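PDB 2YZQ: CBS domain-containing protein from Pyrococcus horikoshii, which is of unknown function but binds S-adenosylmethionine between two of its four CBS motifs, probably acting as a sensor of this ligand. Local coordinates for residues 45-50 and 65-70; 126-131 and 271-276; 230-235 and 253-258. All coordinates share one frame; numbering follows the deposited sequence.

Interaction 1 (45-50 and 65-70)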
loop_
_atom_site.group_PDB
_atom_site.type_symbol
_atom_site.label_atom_id
_atom_site.label_comp_id
_atom_site.label_asym_id
_atom_site.label_seq_id
_atom_site.Cartn_x
_atom_site.Cartn_y
_atom_site.Cartn_z
ATOM N N VAL A 45 19.667 12.747 0.137
ATOM C CA VAL A 45 20.292 12.329 -1.110
ATOM C C VAL A 45 19.606 11.085 -1.669
ATOM O O VAL A 45 19.959 10.606 -2.747
ATOM C CB VAL A 45 21.806 12.047 -0.925
ATOM C CG1 VAL A 45 22.522 13.332 -0.534
ATOM C CG2 VAL A 45 22.020 10.981 0.134
ATOM N N GLY A 46 18.617 10.571 -0.940
ATOM C CA GLY A 46 17.895 9.394 -1.401
ATOM C C GLY A 46 17.255 8.586 -0.288
ATOM O O GLY A 46 17.160 9.042 0.850
ATOM N N ILE A 47 16.799 7.382 -0.620
ATOM C CA ILE A 47 16.175 6.509 0.365
ATOM C C ILE A 47 16.607 5.067 0.123
ATOM O O ILE A 47 16.846 4.665 -1.016
ATOM C CB ILE A 47 14.631 6.599 0.300
ATOM C CG1 ILE A 47 14.015 5.923 1.526
ATOM C CG2 ILE A 47 14.120 5.927 -0.965
ATOM C CD1 ILE A 47 12.523 6.157 1.667
ATOM N N ILE A 48 16.723 4.297 1.198
ATOM C CA ILE A 48 17.118 2.899 1.088
ATOM C C ILE A 48 16.077 2.010 1.758
ATOM O O ILE A 48 15.669 2.256 2.894
ATOM C CB ILE A 48 18.506 2.652 1.735
ATOM C CG1 ILE A 48 18.934 1.198 1.511
ATOM C CG2 ILE A 48 18.461 2.966 3.222
ATOM C CD1 ILE A 48 19.099 0.829 0.052
ATOM N N SER A 49 15.642 0.978 1.041
ATOM C CA SER A 49 14.641 0.051 1.555
ATOM C C SER A 49 15.281 -1.252 2.017
ATOM O O SER A 49 16.278 -1.700 1.450
ATOM C CB SER A 49 13.599 -0.242 0.475
ATOM O OG SER A 49 14.211 -0.777 -0.687
ATOM N N VAL A 50 14.703 -1.857 3.050
ATOM C CA VAL A 50 15.214 -3.110 3.588
ATOM C C VAL A 50 15.081 -4.236 2.565
ATOM O O VAL A 50 15.952 -5.101 2.466
ATOM C CB VAL A 50 14.467 -3.506 4.884
ATOM C CG1 VAL A 50 12.986 -3.688 4.601
ATOM C CG2 VAL A 50 15.064 -4.778 5.464
ATOM N N LEU A 65 22.922 1.039 -3.719
ATOM C CA LEU A 65 21.579 0.490 -3.582
ATOM C C LEU A 65 20.540 1.553 -3.226
ATOM O O LEU A 65 19.349 1.256 -3.121
ATOM C CB LEU A 65 21.572 -0.610 -2.517
ATOM C CG LEU A 65 22.530 -1.780 -2.742
ATOM C CD1 LEU A 65 22.469 -2.734 -1.559
ATOM C CD2 LEU A 65 22.167 -2.504 -4.028
ATOM N N VAL A 66 20.990 2.790 -3.047
ATOM C CA VAL A 66 20.091 3.885 -2.702
ATOM C C VAL A 66 19.486 4.528 -3.949
ATOM O O VAL A 66 20.192 4.794 -4.919
ATOM C CB VAL A 66 20.835 4.982 -1.904
ATOM C CG1 VAL A 66 19.858 6.069 -1.482
ATOM C CG2 VAL A 66 21.515 4.373 -0.690
ATOM N N LYS A 67 18.177 4.769 -3.924
ATOM C CA LYS A 67 17.510 5.407 -5.055
ATOM C C LYS A 67 17.482 6.914 -4.819
ATOM O O LYS A 67 17.022 7.378 -3.774
ATOM C CB LYS A 67 16.086 4.864 -5.230
ATOM C CG LYS A 67 15.188 5.013 -4.014
ATOM C CD LYS A 67 13.762 4.574 -4.329
ATOM C CE LYS A 67 13.150 5.442 -5.420
ATOM N NZ LYS A 67 11.751 5.053 -5.748
ATOM N N ARG A 68 17.978 7.668 -5.796
ATOM C CA ARG A 68 18.051 9.122 -5.690
ATOM C C ARG A 68 16.765 9.859 -6.047
ATOM O O ARG A 68 16.417 10.852 -5.410
ATOM C CB ARG A 68 19.187 9.652 -6.571
ATOM C CG ARG A 68 18.910 9.562 -8.065
ATOM C CD ARG A 68 20.065 10.111 -8.888
ATOM N NE ARG A 68 21.250 9.260 -8.820
ATOM C CZ ARG A 68 21.299 8.008 -9.268
ATOM N NH1 ARG A 68 20.226 7.456 -9.819
ATOM N NH2 ARG A 68 22.420 7.309 -9.167
ATOM N N ASP A 69 16.066 9.381 -7.070
ATOM C CA ASP A 69 14.833 10.021 -7.511
ATOM C C ASP A 69 13.639 9.666 -6.630
ATOM O O ASP A 69 12.783 8.875 -7.022
ATOM C CB ASP A 69 14.535 9.638 -8.964
ATOM C CG ASP A 69 13.360 10.407 -9.541
ATOM O OD1 ASP A 69 13.432 11.653 -9.592
ATOM O OD2 ASP A 69 12.366 9.765 -9.944
ATOM N N VAL A 70 13.589 10.258 -5.440
ATOM C CA VAL A 70 12.495 10.011 -4.505
ATOM C C VAL A 70 11.644 11.268 -4.344
ATOM O O VAL A 70 12.166 12.381 -4.311
ATOM C CB VAL A 70 13.022 9.590 -3.116
ATOM C CG1 VAL A 70 13.864 8.332 -3.242
ATOM C CG2 VAL A 70 13.835 10.719 -2.501
#

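Interaction 2 (126-131 and 271-276)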
loop_
_atom_site.group_PDB
_atom_site.type_symbol
_atom_site.label_atom_id
_atom_site.label_comp_id
_atom_site.label_asym_id
_atom_site.label_seq_id
_atom_site.Cartn_x
_atom_site.Cartn_y
_atom_site.Cartn_z
ATOM N N VAL A 126 -18.112 10.423 0.518
ATOM C CA VAL A 126 -17.463 10.217 -0.773
ATOM C C VAL A 126 -17.373 8.729 -1.111
ATOM O O VAL A 126 -16.591 7.995 -0.503
ATOM C CB VAL A 126 -16.034 10.802 -0.785
ATOM C CG1 VAL A 126 -15.422 10.641 -2.166
ATOM C CG2 VAL A 126 -16.061 12.271 -0.377
ATOM N N GLU A 127 -18.168 8.287 -2.083
ATOM C CA GLU A 127 -18.153 6.881 -2.485
ATOM C C GLU A 127 -16.896 6.604 -3.296
ATOM O O GLU A 127 -16.333 7.510 -3.918
ATOM C CB GLU A 127 -19.393 6.532 -3.321
ATOM C CG GLU A 127 -20.716 6.857 -2.639
ATOM C CD GLU A 127 -21.912 6.180 -3.291
ATOM O OE1 GLU A 127 -21.847 5.873 -4.501
ATOM O OE2 GLU A 127 -22.924 5.961 -2.589
ATOM N N ILE A 128 -16.459 5.351 -3.297
ATOM C CA ILE A 128 -15.254 4.975 -4.028
ATOM C C ILE A 128 -15.497 4.626 -5.490
ATOM O O ILE A 128 -14.554 4.325 -6.217
ATOM C CB ILE A 128 -14.555 3.756 -3.371
ATOM C CG1 ILE A 128 -15.479 2.531 -3.410
ATOM C CG2 ILE A 128 -14.160 4.099 -1.942
ATOM C CD1 ILE A 128 -14.776 1.226 -3.060
ATOM N N GLU A 129 -16.752 4.680 -5.925
ATOM C CA GLU A 129 -17.093 4.317 -7.297
ATOM C C GLU A 129 -16.158 4.861 -8.383
ATOM O O GLU A 129 -15.721 4.113 -9.256
ATOM C CB GLU A 129 -18.547 4.719 -7.592
ATOM C CG GLU A 129 -19.102 4.223 -8.925
ATOM C CD GLU A 129 -18.632 5.051 -10.105
ATOM O OE1 GLU A 129 -18.631 6.295 -9.993
ATOM O OE2 GLU A 129 -18.276 4.463 -11.150
ATOM N N PRO A 130 -15.803 6.156 -8.327
ATOM C CA PRO A 130 -14.915 6.697 -9.365
ATOM C C PRO A 130 -13.439 6.311 -9.258
ATOM O O PRO A 130 -12.676 6.508 -10.208
ATOM C CB PRO A 130 -15.083 8.217 -9.219
ATOM C CG PRO A 130 -16.332 8.395 -8.375
ATOM C CD PRO A 130 -16.275 7.228 -7.434
ATOM N N TYR A 131 -13.045 5.739 -8.123
ATOM C CA TYR A 131 -11.640 5.436 -7.874
ATOM C C TYR A 131 -11.124 4.005 -7.865
ATOM O O TYR A 131 -9.927 3.794 -8.034
ATOM C CB TYR A 131 -11.241 6.084 -6.546
ATOM C CG TYR A 131 -11.700 7.514 -6.430
ATOM C CD1 TYR A 131 -11.079 8.522 -7.163
ATOM C CD2 TYR A 131 -12.789 7.855 -5.629
ATOM C CE1 TYR A 131 -11.531 9.837 -7.106
ATOM C CE2 TYR A 131 -13.250 9.169 -5.564
ATOM C CZ TYR A 131 -12.616 10.153 -6.308
ATOM O OH TYR A 131 -13.070 11.453 -6.266
ATOM N N PHE A 271 -3.602 2.851 -2.399
ATOM C CA PHE A 271 -3.023 3.731 -3.405
ATOM C C PHE A 271 -4.105 4.393 -4.260
ATOM O O PHE A 271 -3.936 5.517 -4.733
ATOM C CB PHE A 271 -2.076 2.929 -4.305
ATOM C CG PHE A 271 -0.984 3.753 -4.930
ATOM C CD1 PHE A 271 0.055 4.255 -4.152
ATOM C CD2 PHE A 271 -0.988 4.022 -6.295
ATOM C CE1 PHE A 271 1.078 5.013 -4.723
ATOM C CE2 PHE A 271 0.032 4.783 -6.879
ATOM C CZ PHE A 271 1.066 5.278 -6.087
ATOM N N ASP A 272 -5.220 3.695 -4.456
ATOM C CA ASP A 272 -6.308 4.233 -5.266
ATOM C C ASP A 272 -7.027 5.364 -4.549
ATOM O O ASP A 272 -7.594 6.254 -5.183
ATOM C CB ASP A 272 -7.311 3.129 -5.619
ATOM C CG ASP A 272 -6.717 2.079 -6.534
ATOM O OD1 ASP A 272 -6.126 2.468 -7.559
ATOM O OD2 ASP A 272 -6.842 0.872 -6.236
ATOM N N LEU A 273 -7.014 5.320 -3.224
ATOM C CA LEU A 273 -7.671 6.353 -2.439
ATOM C C LEU A 273 -6.953 7.695 -2.567
ATOM O O LEU A 273 -7.551 8.746 -2.346
ATOM C CB LEU A 273 -7.757 5.912 -0.974
ATOM C CG LEU A 273 -8.674 4.701 -0.758
ATOM C CD1 LEU A 273 -8.684 4.312 0.713
ATOM C CD2 LEU A 273 -10.084 5.035 -1.227
ATOM N N LEU A 274 -5.678 7.663 -2.949
ATOM C CA LEU A 274 -4.908 8.895 -3.116
ATOM C C LEU A 274 -5.534 9.767 -4.202
ATOM O O LEU A 274 -5.436 10.991 -4.167
ATOM C CB LEU A 274 -3.462 8.576 -3.500
ATOM C CG LEU A 274 -2.625 7.784 -2.492
ATOM C CD1 LEU A 274 -1.264 7.496 -3.088
ATOM C CD2 LEU A 274 -2.486 8.571 -1.193
ATOM N N LYS A 275 -6.190 9.129 -5.164
ATOM C CA LYS A 275 -6.814 9.857 -6.258
ATOM C C LYS A 275 -7.929 10.781 -5.775
ATOM O O LYS A 275 -8.293 11.746 -6.453
ATOM C CB LYS A 275 -7.352 8.868 -7.291
ATOM C CG LYS A 275 -6.278 7.927 -7.825
ATOM C CD LYS A 275 -6.822 7.013 -8.905
ATOM C CE LYS A 275 -7.914 6.101 -8.371
ATOM N NZ LYS A 275 -8.515 5.309 -9.484
ATOM N N VAL A 276 -8.477 10.479 -4.603
ATOM C CA VAL A 276 -9.537 11.295 -4.032
ATOM C C VAL A 276 -9.001 12.689 -3.698
ATOM O O VAL A 276 -9.717 13.684 -3.813
ATOM C CB VAL A 276 -10.093 10.653 -2.746
ATOM C CG1 VAL A 276 -11.139 11.561 -2.115
ATOM C CG2 VAL A 276 -10.682 9.288 -3.068
#

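Interaction 3 (230-235 and 253-258). With SAM (S-adenosylmethionine), chain B.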
loop_
_atom_site.group_PDB
_atom_site.type_symbol
_atom_site.label_atom_id
_atom_site.label_comp_id
_atom_site.label_asym_id
_atom_site.label_seq_id
_atom_site.Cartn_x
_atom_site.Cartn_y
_atom_site.Cartn_z
ATOM N N ASP A 230 -11.787 -15.557 4.941
ATOM C CA ASP A 230 -12.754 -14.514 5.253
ATOM C C ASP A 230 -12.256 -13.205 4.666
ATOM O O ASP A 230 -11.433 -12.514 5.264
ATOM C CB ASP A 230 -12.945 -14.380 6.763
ATOM C CG ASP A 230 -14.021 -13.374 7.122
ATOM O OD1 ASP A 230 -14.994 -13.252 6.350
ATOM O OD2 ASP A 230 -13.904 -12.716 8.174
ATOM N N VAL A 231 -12.767 -12.872 3.488
ATOM C CA VAL A 231 -12.346 -11.667 2.787
ATOM C C VAL A 231 -13.150 -10.428 3.166
ATOM O O VAL A 231 -14.389 -10.444 3.183
ATOM C CB VAL A 231 -12.438 -11.875 1.258
ATOM C CG1 VAL A 231 -11.705 -10.762 0.532
ATOM C CG2 VAL A 231 -11.850 -13.229 0.882
ATOM N N ILE A 232 -12.426 -9.361 3.495
ATOM C CA ILE A 232 -13.027 -8.085 3.845
ATOM C C ILE A 232 -13.233 -7.375 2.513
ATOM O O ILE A 232 -12.262 -7.081 1.810
ATOM C CB ILE A 232 -12.083 -7.252 4.723
ATOM C CG1 ILE A 232 -11.697 -8.053 5.969
ATOM C CG2 ILE A 232 -12.752 -5.937 5.091
ATOM C CD1 ILE A 232 -12.885 -8.516 6.791
ATOM N N VAL A 233 -14.489 -7.102 2.175
ATOM C CA VAL A 233 -14.823 -6.489 0.891
ATOM C C VAL A 233 -15.423 -5.097 0.926
ATOM O O VAL A 233 -15.845 -4.597 1.970
ATOM C CB VAL A 233 -15.814 -7.388 0.094
ATOM C CG1 VAL A 233 -15.242 -8.774 -0.089
ATOM C CG2 VAL A 233 -17.147 -7.480 0.825
ATOM N N ALA A 234 -15.456 -4.483 -0.253
ATOM C CA ALA A 234 -16.032 -3.164 -0.451
ATOM C C ALA A 234 -16.993 -3.271 -1.630
ATOM O O ALA A 234 -17.046 -4.299 -2.305
ATOM C CB ALA A 234 -14.936 -2.148 -0.765
ATOM N N THR A 235 -17.774 -2.222 -1.851
ATOM C CA THR A 235 -18.697 -2.178 -2.981
ATOM C C THR A 235 -18.475 -0.803 -3.589
ATOM O O THR A 235 -17.845 0.054 -2.972
ATOM C CB THR A 235 -20.175 -2.311 -2.551
ATOM O OG1 THR A 235 -20.583 -1.131 -1.847
ATOM C CG2 THR A 235 -20.364 -3.531 -1.663
ATOM N N GLU A 253 -4.002 -3.456 2.876
ATOM C CA GLU A 253 -3.837 -2.401 1.883
ATOM C C GLU A 253 -4.826 -2.430 0.723
ATOM O O GLU A 253 -4.761 -1.577 -0.161
ATOM C CB GLU A 253 -2.411 -2.443 1.324
ATOM C CG GLU A 253 -1.318 -2.235 2.376
ATOM C CD GLU A 253 -0.846 -3.524 3.036
ATOM O OE1 GLU A 253 -1.540 -4.561 2.944
ATOM O OE2 GLU A 253 0.232 -3.491 3.667
ATOM N N GLN A 254 -5.740 -3.396 0.721
ATOM C CA GLN A 254 -6.702 -3.488 -0.371
ATOM C C GLN A 254 -7.934 -4.315 -0.041
ATOM O O GLN A 254 -7.860 -5.288 0.711
ATOM C CB GLN A 254 -6.039 -4.101 -1.607
ATOM C CG GLN A 254 -5.582 -5.549 -1.413
ATOM C CD GLN A 254 -4.409 -5.671 -0.463
ATOM O OE1 GLN A 254 -3.350 -5.088 -0.693
ATOM N NE2 GLN A 254 -4.587 -6.446 0.608
ATOM N N LEU A 255 -9.065 -3.920 -0.619
ATOM C CA LEU A 255 -10.323 -4.639 -0.436
ATOM C C LEU A 255 -10.930 -4.968 -1.785
ATOM O O LEU A 255 -11.092 -4.088 -2.628
ATOM C CB LEU A 255 -11.358 -3.808 0.332
ATOM C CG LEU A 255 -11.253 -3.593 1.843
ATOM C CD1 LEU A 255 -10.014 -2.796 2.176
ATOM C CD2 LEU A 255 -12.505 -2.869 2.330
ATOM N N PRO A 256 -11.238 -6.247 -2.025
ATOM C CA PRO A 256 -11.850 -6.581 -3.312
ATOM C C PRO A 256 -13.186 -5.833 -3.377
ATOM O O PRO A 256 -13.858 -5.666 -2.359
ATOM C CB PRO A 256 -12.060 -8.084 -3.206
ATOM C CG PRO A 256 -10.874 -8.528 -2.405
ATOM C CD PRO A 256 -10.778 -7.462 -1.325
ATOM N N VAL A 257 -13.560 -5.363 -4.561
ATOM C CA VAL A 257 -14.829 -4.665 -4.733
ATOM C C VAL A 257 -15.774 -5.686 -5.343
ATOM O O VAL A 257 -15.440 -6.312 -6.344
ATOM C CB VAL A 257 -14.682 -3.467 -5.692
ATOM C CG1 VAL A 257 -16.051 -2.802 -5.923
ATOM C CG2 VAL A 257 -13.690 -2.469 -5.103
ATOM N N ILE A 258 -16.942 -5.861 -4.734
ATOM C CA ILE A 258 -17.900 -6.842 -5.229
ATOM C C ILE A 258 -19.329 -6.345 -5.346
ATOM O O ILE A 258 -19.671 -5.232 -4.937
ATOM C CB ILE A 258 -17.966 -8.075 -4.305
ATOM C CG1 ILE A 258 -18.604 -7.681 -2.965
ATOM C CG2 ILE A 258 -16.568 -8.639 -4.082
ATOM C CD1 ILE A 258 -19.002 -8.850 -2.083
HETATM N N SAM B . 1.840 -5.571 4.135
HETATM C CA SAM B . 1.364 -5.979 5.465
HETATM C C SAM B . 2.480 -6.685 6.215
HETATM O O SAM B . 2.388 -6.867 7.419
HETATM O OXT SAM B . 3.469 -7.074 5.620
HETATM C CB SAM B . 0.156 -6.910 5.301
HETATM C CG SAM B . -0.642 -6.964 6.606
HETATM S SD SAM B . -2.219 -7.828 6.341
HETATM C CE SAM B . -2.766 -7.958 8.077
HETATM C "C5'" SAM B . -1.764 -9.513 5.870
HETATM C "C4'" SAM B . -2.979 -10.427 6.035
HETATM O "O4'" SAM B . -4.175 -9.734 5.601
HETATM C "C3'" SAM B . -2.854 -11.697 5.182
HETATM O "O3'" SAM B . -3.282 -12.833 5.953
HETATM C "C2'" SAM B . -3.791 -11.412 4.001
HETATM O "O2'" SAM B . -4.261 -12.619 3.392
HETATM C "C1'" SAM B . -4.889 -10.597 4.702
HETATM N N9 SAM B . -5.686 -9.784 3.781
HETATM C C8 SAM B . -5.254 -8.916 2.805
HETATM N N7 SAM B . -6.280 -8.288 2.294
HETATM C C5 SAM B . -7.422 -8.810 2.817
HETATM C C6 SAM B . -8.818 -8.628 2.612
HETATM N N6 SAM B . -9.286 -7.741 1.663
HETATM N N1 SAM B . -9.687 -9.340 3.359
HETATM C C2 SAM B . -9.273 -10.251 4.247
HETATM N N3 SAM B . -7.979 -10.432 4.496
HETATM C C4 SAM B . -7.035 -9.763 3.790
#

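Interaction 1 (45-50 and 65-70)
Ile47 keeps CG1 anti to its backbone N (chi1 -168°), and this sets CG2 between the N and the carbonyl carbon, from where it meets Val70 CG1 at 3.3 Å. The same methyl lies 3.4 Å from Lys67 CG, so both pairs are packed more tightly than usual for carbon. Ile47 and Lys67 run side by side and point the same way, but the far end of the lysine leads off to a cation-pi contact with Tyr91. On Ile48 a turn at chi2 (62°) brings CD1 within 3.2 Å of Leu65 O. Between the backbones, Ile47 and Lys67 form a single antiparallel hydrogen-bonded pair, with Ile47 N to Lys67 O and Lys67 N to Ile47 O both 3.2 Å. Gly46 is needed beside it: a side chain there would strike Lys67 O and Val66 CG1, and its backbone angles suit no other residue well. Val45 and Gly46 together face Val37 in a classic beta bulge. Strand 44-49, an outer strand beside 34-38, thus receives the connection that leads on to strand 72-74. Two mutual backbone bonds set the pairing of Ile47 with Lys67, while branched aliphatic side chains and the first methylenes of Lys67 supply the apolar packing.

Interaction 2 (126-131 and 271-276)
Val276 CG2 sits over one face of the Tyr131 ring, 3.5 Å above the plane and offset toward the rim on the CD2-CE2 side, a CH-pi contact made by a valine crossing the tyrosine at about a right angle. The opposite face carries Pro130 CB, 4.1 Å above the plane and over its centre, so the ring is held between two aliphatic groups. Lys275 CB approaches Tyr131 CD1 obliquely at 3.7 Å, the lysine sliding past the tyrosine in the reverse direction. A bend at chi3 (-63°) brings CE beside Tyr131 O, and NZ beyond it bonds the same oxygen; the modelled 2.5 Å is so short that the exact length is doubtful. Asp272 CB also touches that carbonyl, while its carboxylate is taken up by Gln133 and Arg269. Ile128 CG2 meets Leu273 CD2 at 4.2 Å. The contact joins the loop after helix 109-117 to the helical end of the last CBS motif, the terminal helix of its sheet-helix-sheet-sheet-helix order. A flat aromatic suits this place because it offers broad faces to methyl groups, and a long lysine because it can pack with its methylenes and still bring its amino group to a backbone carbonyl.

Interaction 3 (230-235 and 253-258)
Val233 and Ile258 cross at about a right angle, Val233 CG2 resting 3.7 Å from Ile258 CD1. Val231 meets Pro256 at a slant, CG1 lying 3.8 Å from CG of the proline. Leu255 points toward segment 230-235, and its CD2 touches both Ile232 CG2 and Ala234 CB; the small alanine lets the backbones close in. There Ala234 N bonds Pro256 O at 2.9 Å, nearly along the C=O axis. Ile258 N returns a bond of 2.9 Å to Ala234 O, so Ala234 is gripped by the residues flanking Val257. This pairing of the segment before helix 240-250 with strand 254-259 belongs to the CBS fold, in which such a junction commonly forms an adenosine pocket. Here the adenine of S-adenosylmethionine is read by the backbone: Ile232 N gives its N1 an almost straight bond of 2.7 Å (171° at the hydrogen). The ligand's N6 donates to Ile232 O at 3.1 Å and to Gln254 O at 3.0 Å, two acceptors that match the two hydrogens of an amino group. Gln254 NE2 adds a weak bond to N7, and Asp177 and Thr228 hold the ligand too. A bend at chi2 (89°) turns CD of Glu253 toward the methionine end, and OE2 accepts a bond of 2.7 Å from the ligand's amino N. An alanine here would probably leave that amino group without its acidic mate and the ligand's amino-acid tail freer to turn. Pro256, lacking an N-H, instead turns its CD to the ligand's N6 and to Ile232 O, an apolar contact at the amino end of the adenine.

Interactions 2 and 3 are neighbours, their centres about 14 Å apart, and they touch where Ile128 CD1 packs against Thr235 O and Ala234 CB. Segment 271-276 and both segments of interaction 3 fall in the same CBS motif: strand 254-259 is paired with strand 263-269, which runs into the helix of interaction 2. Interaction 1 stands across the chain's centre from interaction 3, about 32 Å away between centres, and touches neither. Interaction 3 is the most buried, with no exposed residue among those touching, and spends backbone polar atoms on the ligand. Interaction 1 uses backbone bonds too, but purely between strand and loop at an outer edge, while interaction 2 relies on side chains packed round an aromatic ring and one lysine bond to a backbone carbonyl.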